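Local coordinates for protein esterase (Capnocytophaga ochracea, PDB 4W9R) that is of unknown function but is probably an esterase of the alpha/beta-hydrolase clan, at residues 173-178 with 194-199; 237-242 with 260-265; 282-287 with 298-303. All coordinates share one frame; numbering follows the deposited sequence. Where two conformers were deposited one is given.

The contacts follow one another along the chain without overlap. Contact 1 packs helix 183-196 on strand 171-180 of the sheet, in the probable alpha/beta-hydrolase domain. Contact 2 comes next, in the all-helical C-terminal part, between the chain just after helix 217-232 and helix 255-270. Contact 3 joins the next two helices, 278-290 and 294-306. The centres of contacts 1 and 2 are about 29 Å apart. Those of contacts 1 and 3 are about 41 Å apart, and these two lie on opposite sides of the chain's centre. Contacts 2 and 3 are neighbours, about 13 Å between centres, and touch where CB of Tyr-263 packs on OH of Tyr-303 at 3.6 Å. The chain thus pairs a putative esterase domain with a helical extension.

Contact 1 (173-178 with 194-199); sequences YYMATA and RAMRSA
The ring of Tyr-173 meets the end of Met-196, a selenomethionine, at an oblique angle, neither squarely over the face nor at the edge. The selenium SE of Met-196 lies 4.7 Å from the ring centroid of Tyr-173, 40° off the ring normal. This is a Met-aromatic contact. The methyl carbon CE of Met-196 comes 3.7 Å from CE2 of the Tyr-173 ring and just as near its OH. The ring of Tyr-207 on strand 205-213 also meets it, planes about 25° apart, and Met-196 touches Tyr-207 too. The Met-196 chain is extended until it bends at chi3 (51°). That last turn carries CE to the tyrosine. CE of Met-196 also touches SE of Met-175, another selenomethionine, at 3.9 Å. The phenol OH of Tyr-173 is hydrogen-bonded to Asn-130. With an alanine here in place of Tyr-173 the ring is gone, which would probably leave the Met-196 methyl free to turn and Asn-130 without its hydroxyl partner. The contact belongs to a beta-alpha-beta unit: strand 171-180, helix 183-196 and strand 205-213. Tyr-173 and Met-175 point from the strand toward the last turn of the helix. Strands 143-149 and 205-213 flank strand 171-180 in the sheet.

Contact 2 (237-242 with 260-265); sequences KPIGGK and ENKYNT
Residues 237-242 run as a loop into the start of helix 241-248, facing the middle of helix 255-270 across Ile-239 and Lys-262, whose CA atoms are 9.6 Å apart. This is a helix-to-loop contact in the helical region that follows the alpha/beta-hydrolase sheet. Gly-240 takes the N-cap position of helix 241-248. In helix 255-270, the carbonyl O of Asn-261 accepts from both N and OG1 of Thr-265, one on each side of the carbonyl plane.

Lys-262 points toward the loop and is buried. Its chain is extended as far as CE and bends at chi4 (64°), which turns the ammonium group to the carbonyl of Lys-237. Three oxygens grip that group: O of Lys-237, O of Ile-235 just before residues 237-242, and a water. Behind the ammonium group, the lysine methylenes are apolar. CE of Lys-262 packs on CG1 of Ile-239 at 3.8 Å, and the two side chains lie alongside, running opposite ways. CB of Lys-237 points away from the helix, and its NZ forms salt bridges with Asp-230 and Asp-234. Asp-280 of helix 278-290 bonds to the backbone N of Ile-239 and to OH of Tyr-263. The water accepts from NZ of Lys-262 at 3.0 Å. It can donate to O of Pro-238, also at 3.0 Å, though it has more acceptors nearby than protons to give. NZ of Lys-262 donates to O of Lys-237 at 2.9 Å, nearly along the C=O axis (163°).

Contact 3 (282-287 with 298-303); sequences MATYTA and KKLAKY
Apolar packing alone joins these two helix segments, and Leu-300 carries it. One methyl of Leu-300, CD2, reaches segment 282-287 of helix 278-290, lying 4.1 Å from CA and 4.2 Å from CB of Tyr-285. The same methyl, CD2 of Leu-300, is 4.3 Å from CG2 of Thr-284. CG of Leu-300 is anti to its own backbone N (chi1 177°), and this extends the side chain toward the facing helix. The Tyr-285 contribution is its backbone end, not its ring.

No hydrogen bond crosses between the two segments. Within segment 282-287, O of Met-282 is held by both OG1 and N of Thr-286, which straddle its carbonyl plane; the OG1 bond to O of Met-282 is 2.8 Å long. OG1 of Thr-284 bonds to the carbonyl of Asp-280, one turn earlier, and OH of Tyr-285 is hydrogen-bonded to Glu-321.

The contact holds together a helical hairpin: helices 278-290 and 294-306 are consecutive and run roughly antiparallel. Leu-259 of helix 255-270 packs on both Thr-284 and Leu-300. From helix 314-325, Phe-318 stacks on the Tyr-285 ring and touches Leu-300, while Met-248 of helix 241-248 meets Thr-284.

Contact 1 (173-178 with 194-199)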
loop_
_atom_site.group_PDB
_atom_site.type_symbol
_atom_site.label_atom_id
_atom_site.label_comp_id
_atom_site.label_asym_id
_atom_site.label_seq_id
_atom_site.Cartn_x
_atom_site.Cartn_y
_atom_site.Cartn_z
ATOM N N TYR B 173 19.075 0.539 1.897
ATOM C CA TYR B 173 18.518 1.226 3.054
ATOM C C TYR B 173 17.439 2.220 2.646
ATOM O O TYR B 173 17.657 3.063 1.776
ATOM C CB TYR B 173 19.616 1.942 3.841
ATOM C CG TYR B 173 19.104 2.647 5.077
ATOM C CD1 TYR B 173 18.858 1.943 6.249
ATOM C CD2 TYR B 173 18.858 4.015 5.071
ATOM C CE1 TYR B 173 18.386 2.580 7.379
ATOM C CE2 TYR B 173 18.386 4.661 6.198
ATOM C CZ TYR B 173 18.152 3.939 7.349
ATOM O OH TYR B 173 17.682 4.578 8.473
ATOM N N TYR B 174 16.280 2.117 3.287
ATOM C CA TYR B 174 15.166 3.016 3.012
ATOM C C TYR B 174 14.584 3.576 4.302
ATOM O O TYR B 174 14.161 2.823 5.179
ATOM C CB TYR B 174 14.076 2.296 2.216
ATOM C CG TYR B 174 12.892 3.169 1.859
ATOM C CD1 TYR B 174 11.786 3.257 2.695
ATOM C CD2 TYR B 174 12.881 3.904 0.684
ATOM C CE1 TYR B 174 10.703 4.054 2.370
ATOM C CE2 TYR B 174 11.802 4.702 0.350
ATOM C CZ TYR B 174 10.718 4.774 1.194
ATOM O OH TYR B 174 9.646 5.570 0.859
HETATM N N MSE B 175 14.558 4.899 4.412
HETATM C CA MSE B 175 13.949 5.551 5.564
HETATM C C MSE B 175 12.886 6.552 5.126
HETATM O O MSE B 175 13.105 7.342 4.209
HETATM C CB MSE B 175 15.009 6.248 6.414
HETATM C CG MSE B 175 14.431 7.140 7.503
HETATM SE SE MSE B 175 15.809 7.982 8.591
HETATM C CE MSE B 175 14.689 9.217 9.601
ATOM N N ALA B 176 11.734 6.508 5.784
ATOM C CA ALA B 176 10.645 7.426 5.474
ATOM C C ALA B 176 10.086 8.066 6.738
ATOM O O ALA B 176 10.045 7.439 7.797
ATOM C CB ALA B 176 9.542 6.702 4.715
ATOM N N THR B 177 9.661 9.320 6.622
ATOM C CA THR B 177 9.033 10.018 7.737
ATOM C C THR B 177 7.937 10.961 7.240
ATOM O O THR B 177 7.907 11.331 6.065
ATOM C CB THR B 177 10.068 10.811 8.562
ATOM O OG1 THR B 177 9.413 11.456 9.662
ATOM C CG2 THR B 177 10.755 11.856 7.698
ATOM N N ALA B 178 7.033 11.332 8.140
ATOM C CA ALA B 178 5.921 12.218 7.812
ATOM C C ALA B 178 5.743 13.240 8.924
ATOM O O ALA B 178 5.927 12.915 10.091
ATOM C CB ALA B 178 4.644 11.422 7.603
ATOM N N ARG B 194 20.040 13.811 8.693
ATOM C CA ARG B 194 21.048 14.773 8.260
ATOM C C ARG B 194 22.439 14.371 8.750
ATOM O O ARG B 194 23.425 14.508 8.026
ATOM C CB ARG B 194 20.699 16.179 8.756
ATOM C CG ARG B 194 21.744 17.233 8.423
ATOM C CD ARG B 194 21.316 18.626 8.871
ATOM N NE ARG B 194 20.224 19.159 8.060
ATOM C CZ ARG B 194 18.955 19.214 8.452
ATOM N NH1 ARG B 194 18.610 18.772 9.654
ATOM N NH2 ARG B 194 18.031 19.717 7.645
ATOM N N ALA B 195 22.506 13.865 9.977
ATOM C CA ALA B 195 23.773 13.441 10.563
ATOM C C ALA B 195 24.265 12.141 9.936
ATOM O O ALA B 195 25.466 11.869 9.907
ATOM C CB ALA B 195 23.631 13.280 12.071
HETATM N N MSE B 196 23.329 11.344 9.435
HETATM C CA MSE B 196 23.651 10.046 8.854
HETATM C C MSE B 196 24.219 10.176 7.440
HETATM O O MSE B 196 25.037 9.360 7.014
HETATM C CB MSE B 196 22.407 9.153 8.852
HETATM C CG MSE B 196 22.627 7.767 8.266
HETATM SE SE MSE B 196 21.151 6.531 8.592
HETATM C CE MSE B 196 19.668 7.630 7.965
ATOM N N ARG B 197 23.785 11.208 6.722
ATOM C CA ARG B 197 24.223 11.423 5.346
ATOM C C ARG B 197 25.430 12.356 5.266
ATOM O O ARG B 197 25.855 12.731 4.173
ATOM C CB ARG B 197 23.079 11.981 4.495
ATOM C CG ARG B 197 22.680 13.409 4.830
ATOM C CD ARG B 197 21.867 14.022 3.699
ATOM N NE ARG B 197 21.528 15.418 3.955
ATOM C CZ ARG B 197 20.312 15.843 4.281
ATOM N NH1 ARG B 197 20.096 17.134 4.498
ATOM N NH2 ARG B 197 19.313 14.980 4.387
ATOM N N SER B 198 25.963 12.737 6.425
ATOM C CA SER B 198 27.124 13.628 6.504
ATOM C C SER B 198 28.290 13.186 5.618
ATOM O O SER B 198 28.827 13.979 4.845
ATOM C CB SER B 198 27.604 13.735 7.953
ATOM O OG SER B 198 26.571 14.203 8.801
ATOM N N ALA B 199 28.672 11.920 5.733
ATOM C CA ALA B 199 29.733 11.365 4.902
ATOM C C ALA B 199 29.171 10.800 3.600
ATOM O O ALA B 199 28.026 10.351 3.562
ATOM C CB ALA B 199 30.496 10.289 5.663
#

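Contact 2 (237-242 with 260-265)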
loop_
_atom_site.group_PDB
_atom_site.type_symbol
_atom_site.label_atom_id
_atom_site.label_comp_id
_atom_site.label_asym_id
_atom_site.label_seq_id
_atom_site.Cartn_x
_atom_site.Cartn_y
_atom_site.Cartn_z
ATOM N N LYS B 237 12.550 -6.584 -12.533
ATOM C CA LYS B 237 11.546 -6.148 -13.501
ATOM C C LYS B 237 11.891 -6.567 -14.927
ATOM O O LYS B 237 13.065 -6.655 -15.288
ATOM C CB LYS B 237 11.371 -4.626 -13.448
ATOM C CG LYS B 237 10.544 -4.115 -12.277
ATOM C CD LYS B 237 10.297 -2.617 -12.406
ATOM C CE LYS B 237 9.505 -2.067 -11.228
ATOM N NZ LYS B 237 10.261 -2.147 -9.947
ATOM N N PRO B 238 10.860 -6.838 -15.741
ATOM C CA PRO B 238 11.048 -7.123 -17.166
ATOM C C PRO B 238 11.640 -5.926 -17.901
ATOM O O PRO B 238 11.546 -4.801 -17.409
ATOM C CB PRO B 238 9.627 -7.418 -17.658
ATOM C CG PRO B 238 8.874 -7.819 -16.433
ATOM C CD PRO B 238 9.455 -6.989 -15.330
ATOM N N ILE B 239 12.236 -6.164 -19.063
ATOM C CA ILE B 239 12.814 -5.080 -19.846
ATOM C C ILE B 239 11.717 -4.344 -20.607
ATOM O O ILE B 239 11.003 -4.937 -21.415
ATOM C CB ILE B 239 13.871 -5.597 -20.838
ATOM C CG1 ILE B 239 14.954 -6.383 -20.099
ATOM C CG2 ILE B 239 14.485 -4.443 -21.615
ATOM C CD1 ILE B 239 16.017 -6.959 -21.008
ATOM N N GLY B 240 11.592 -3.046 -20.342
ATOM C CA GLY B 240 10.546 -2.241 -20.944
ATOM C C GLY B 240 10.943 -1.677 -22.292
ATOM O O GLY B 240 12.114 -1.716 -22.670
ATOM N N GLY B 241 9.962 -1.150 -23.018
ATOM C CA GLY B 241 10.192 -0.591 -24.337
ATOM C C GLY B 241 11.150 0.583 -24.314
ATOM O O GLY B 241 11.987 0.729 -25.203
ATOM N N LYS B 242 11.023 1.422 -23.292
ATOM C CA LYS B 242 11.905 2.571 -23.127
ATOM C C LYS B 242 13.331 2.120 -22.835
ATOM O O LYS B 242 14.287 2.660 -23.388
ATOM C CB LYS B 242 11.397 3.477 -22.006
ATOM C CG LYS B 242 12.322 4.634 -21.664
ATOM C CD LYS B 242 12.344 5.675 -22.768
ATOM C CE LYS B 242 13.131 6.901 -22.337
ATOM N NZ LYS B 242 13.083 7.982 -23.360
ATOM N N GLU B 260 22.664 -10.908 -20.064
ATOM C CA GLU B 260 23.347 -11.766 -19.103
ATOM C C GLU B 260 23.671 -11.007 -17.822
ATOM O O GLU B 260 23.447 -11.510 -16.721
ATOM C CB GLU B 260 24.628 -12.342 -19.706
ATOM C CG GLU B 260 25.300 -13.391 -18.833
ATOM C CD GLU B 260 26.651 -13.821 -19.370
ATOM O OE1 GLU B 260 27.366 -12.968 -19.941
ATOM O OE2 GLU B 260 26.999 -15.011 -19.221
ATOM N N ASN B 261 24.197 -9.796 -17.976
ATOM C CA ASN B 261 24.536 -8.957 -16.834
ATOM C C ASN B 261 23.321 -8.681 -15.958
ATOM O O ASN B 261 23.419 -8.682 -14.731
ATOM C CB ASN B 261 25.153 -7.637 -17.300
ATOM C CG ASN B 261 25.424 -6.683 -16.156
ATOM O OD1 ASN B 261 26.439 -6.793 -15.468
ATOM N ND2 ASN B 261 24.517 -5.735 -15.948
ATOM N N LYS B 262 22.177 -8.458 -16.599
ATOM C CA LYS B 262 20.937 -8.195 -15.879
ATOM C C LYS B 262 20.556 -9.366 -14.982
ATOM O O LYS B 262 20.273 -9.185 -13.800
ATOM C CB LYS B 262 19.798 -7.897 -16.854
ATOM C CG LYS B 262 18.445 -7.712 -16.179
ATOM C CD LYS B 262 17.355 -7.406 -17.193
ATOM C CE LYS B 262 15.984 -7.338 -16.535
ATOM N NZ LYS B 262 15.876 -6.219 -15.559
ATOM N N TYR B 263 20.563 -10.568 -15.545
ATOM C CA TYR B 263 20.170 -11.752 -14.793
ATOM C C TYR B 263 21.254 -12.189 -13.812
ATOM O O TYR B 263 20.965 -12.851 -12.814
ATOM C CB TYR B 263 19.807 -12.888 -15.751
ATOM C CG TYR B 263 18.396 -12.760 -16.280
ATOM C CD1 TYR B 263 18.090 -11.846 -17.279
ATOM C CD2 TYR B 263 17.367 -13.534 -15.760
ATOM C CE1 TYR B 263 16.798 -11.716 -17.756
ATOM C CE2 TYR B 263 16.074 -13.413 -16.231
ATOM C CZ TYR B 263 15.795 -12.503 -17.229
ATOM O OH TYR B 263 14.509 -12.377 -17.703
ATOM N N ASN B 264 22.498 -11.809 -14.088
ATOM C CA ASN B 264 23.575 -12.017 -13.128
ATOM C C ASN B 264 23.415 -11.079 -11.938
ATOM O O ASN B 264 23.617 -11.476 -10.790
ATOM C CB ASN B 264 24.943 -11.809 -13.783
ATOM C CG ASN B 264 25.341 -12.963 -14.679
ATOM O OD1 ASN B 264 24.860 -14.085 -14.518
ATOM N ND2 ASN B 264 26.230 -12.695 -15.629
ATOM N N THR B 265 23.050 -9.834 -12.226
ATOM C CA THR B 265 22.817 -8.836 -11.190
ATOM C C THR B 265 21.631 -9.240 -10.317
ATOM O O THR B 265 21.638 -9.024 -9.103
ATOM C CB THR B 265 22.561 -7.443 -11.799
ATOM O OG1 THR B 265 23.690 -7.054 -12.591
ATOM C CG2 THR B 265 22.336 -6.409 -10.706
HETATM O O HOH W 1 14.111 -3.930 -16.169
#

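Contact 3 (282-287 with 298-303)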
loop_
_atom_site.group_PDB
_atom_site.type_symbol
_atom_site.label_atom_id
_atom_site.label_comp_id
_atom_site.label_asym_id
_atom_site.label_seq_id
_atom_site.Cartn_x
_atom_site.Cartn_y
_atom_site.Cartn_z
HETATM N N MSE B 282 13.340 -11.991 -26.389
HETATM C CA MSE B 282 12.974 -11.401 -27.672
HETATM C C MSE B 282 13.495 -9.975 -27.814
HETATM O O MSE B 282 13.839 -9.542 -28.913
HETATM C CB MSE B 282 11.457 -11.427 -27.858
HETATM C CG MSE B 282 10.900 -12.821 -28.082
HETATM SE SE MSE B 282 11.834 -13.747 -29.524
HETATM C CE MSE B 282 10.914 -15.463 -29.436
ATOM N N ALA B 283 13.553 -9.251 -26.702
ATOM C CA ALA B 283 14.100 -7.901 -26.705
ATOM C C ALA B 283 15.577 -7.941 -27.070
ATOM O O ALA B 283 16.071 -7.090 -27.809
ATOM C CB ALA B 283 13.901 -7.238 -25.354
ATOM N N THR B 284 16.274 -8.945 -26.551
ATOM C CA THR B 284 17.688 -9.127 -26.839
ATOM C C THR B 284 17.883 -9.516 -28.300
ATOM O O THR B 284 18.776 -9.006 -28.977
ATOM C CB THR B 284 18.312 -10.204 -25.931
ATOM O OG1 THR B 284 18.032 -9.897 -24.559
ATOM C CG2 THR B 284 19.818 -10.273 -26.137
ATOM N N TYR B 285 17.026 -10.413 -28.778
ATOM C CA TYR B 285 17.091 -10.908 -30.149
ATOM C C TYR B 285 16.814 -9.804 -31.167
ATOM O O TYR B 285 17.493 -9.709 -32.190
ATOM C CB TYR B 285 16.102 -12.062 -30.332
ATOM C CG TYR B 285 15.981 -12.582 -31.748
ATOM C CD1 TYR B 285 16.982 -13.364 -32.310
ATOM C CD2 TYR B 285 14.857 -12.306 -32.514
ATOM C CE1 TYR B 285 16.868 -13.848 -33.601
ATOM C CE2 TYR B 285 14.735 -12.785 -33.805
ATOM C CZ TYR B 285 15.743 -13.556 -34.342
ATOM O OH TYR B 285 15.624 -14.034 -35.627
ATOM N N THR B 286 15.817 -8.974 -30.880
ATOM C CA THR B 286 15.448 -7.878 -31.769
ATOM C C THR B 286 16.572 -6.848 -31.864
ATOM O O THR B 286 16.868 -6.335 -32.945
ATOM C CB THR B 286 14.153 -7.183 -31.297
ATOM O OG1 THR B 286 13.094 -8.145 -31.224
ATOM C CG2 THR B 286 13.753 -6.076 -32.258
ATOM N N ALA B 287 17.197 -6.555 -30.728
ATOM C CA ALA B 287 18.305 -5.608 -30.680
ATOM C C ALA B 287 19.512 -6.154 -31.430
ATOM O O ALA B 287 20.246 -5.409 -32.082
ATOM C CB ALA B 287 18.672 -5.293 -29.239
ATOM N N LYS B 298 24.927 -16.058 -31.265
ATOM C CA LYS B 298 25.476 -17.377 -30.971
ATOM C C LYS B 298 25.457 -17.645 -29.471
ATOM O O LYS B 298 25.078 -18.729 -29.026
ATOM C CB LYS B 298 26.903 -17.502 -31.508
ATOM C CG LYS B 298 27.508 -18.893 -31.364
ATOM C CD LYS B 298 28.975 -18.898 -31.773
ATOM C CE LYS B 298 29.515 -20.314 -31.910
ATOM N NZ LYS B 298 29.416 -21.080 -30.638
ATOM N N LYS B 299 25.866 -16.644 -28.697
ATOM C CA LYS B 299 25.906 -16.762 -27.246
ATOM C C LYS B 299 24.500 -16.769 -26.651
ATOM O O LYS B 299 24.267 -17.364 -25.599
ATOM C CB LYS B 299 26.739 -15.627 -26.643
ATOM C CG LYS B 299 28.229 -15.750 -26.930
ATOM C CD LYS B 299 29.032 -14.606 -26.329
ATOM C CE LYS B 299 28.818 -13.312 -27.093
ATOM N NZ LYS B 299 29.758 -12.243 -26.650
ATOM N N LEU B 300 23.565 -16.112 -27.332
ATOM C CA LEU B 300 22.174 -16.095 -26.892
ATOM C C LEU B 300 21.539 -17.469 -27.068
ATOM O O LEU B 300 20.736 -17.902 -26.243
ATOM C CB LEU B 300 21.373 -15.044 -27.664
ATOM C CG LEU B 300 19.877 -14.952 -27.350
ATOM C CD1 LEU B 300 19.652 -14.595 -25.887
ATOM C CD2 LEU B 300 19.195 -13.945 -28.262
ATOM N N ALA B 301 21.909 -18.148 -28.149
ATOM C CA ALA B 301 21.373 -19.469 -28.449
ATOM C C ALA B 301 21.748 -20.478 -27.371
ATOM O O ALA B 301 20.917 -21.278 -26.942
ATOM C CB ALA B 301 21.866 -19.942 -29.810
ATOM N N LYS B 302 23.003 -20.436 -26.936
ATOM C CA LYS B 302 23.485 -21.377 -25.934
ATOM C C LYS B 302 22.965 -21.002 -24.553
ATOM O O LYS B 302 22.794 -21.861 -23.688
ATOM C CB LYS B 302 25.015 -21.434 -25.935
ATOM C CG LYS B 302 25.583 -22.678 -25.264
ATOM C CD LYS B 302 27.057 -22.869 -25.595
ATOM C CE LYS B 302 27.585 -24.182 -25.029
ATOM N NZ LYS B 302 29.009 -24.424 -25.394
ATOM N N TYR B 303 22.707 -19.714 -24.356
ATOM C CA TYR B 303 22.211 -19.217 -23.079
ATOM C C TYR B 303 20.787 -19.686 -22.807
ATOM O O TYR B 303 20.481 -20.156 -21.711
ATOM C CB TYR B 303 22.274 -17.691 -23.041
ATOM C CG TYR B 303 21.746 -17.083 -21.760
ATOM C CD1 TYR B 303 22.448 -17.210 -20.568
ATOM C CD2 TYR B 303 20.555 -16.370 -21.745
ATOM C CE1 TYR B 303 21.973 -16.653 -19.396
ATOM C CE2 TYR B 303 20.073 -15.806 -20.578
ATOM C CZ TYR B 303 20.786 -15.951 -19.406
ATOM O OH TYR B 303 20.311 -15.394 -18.240
#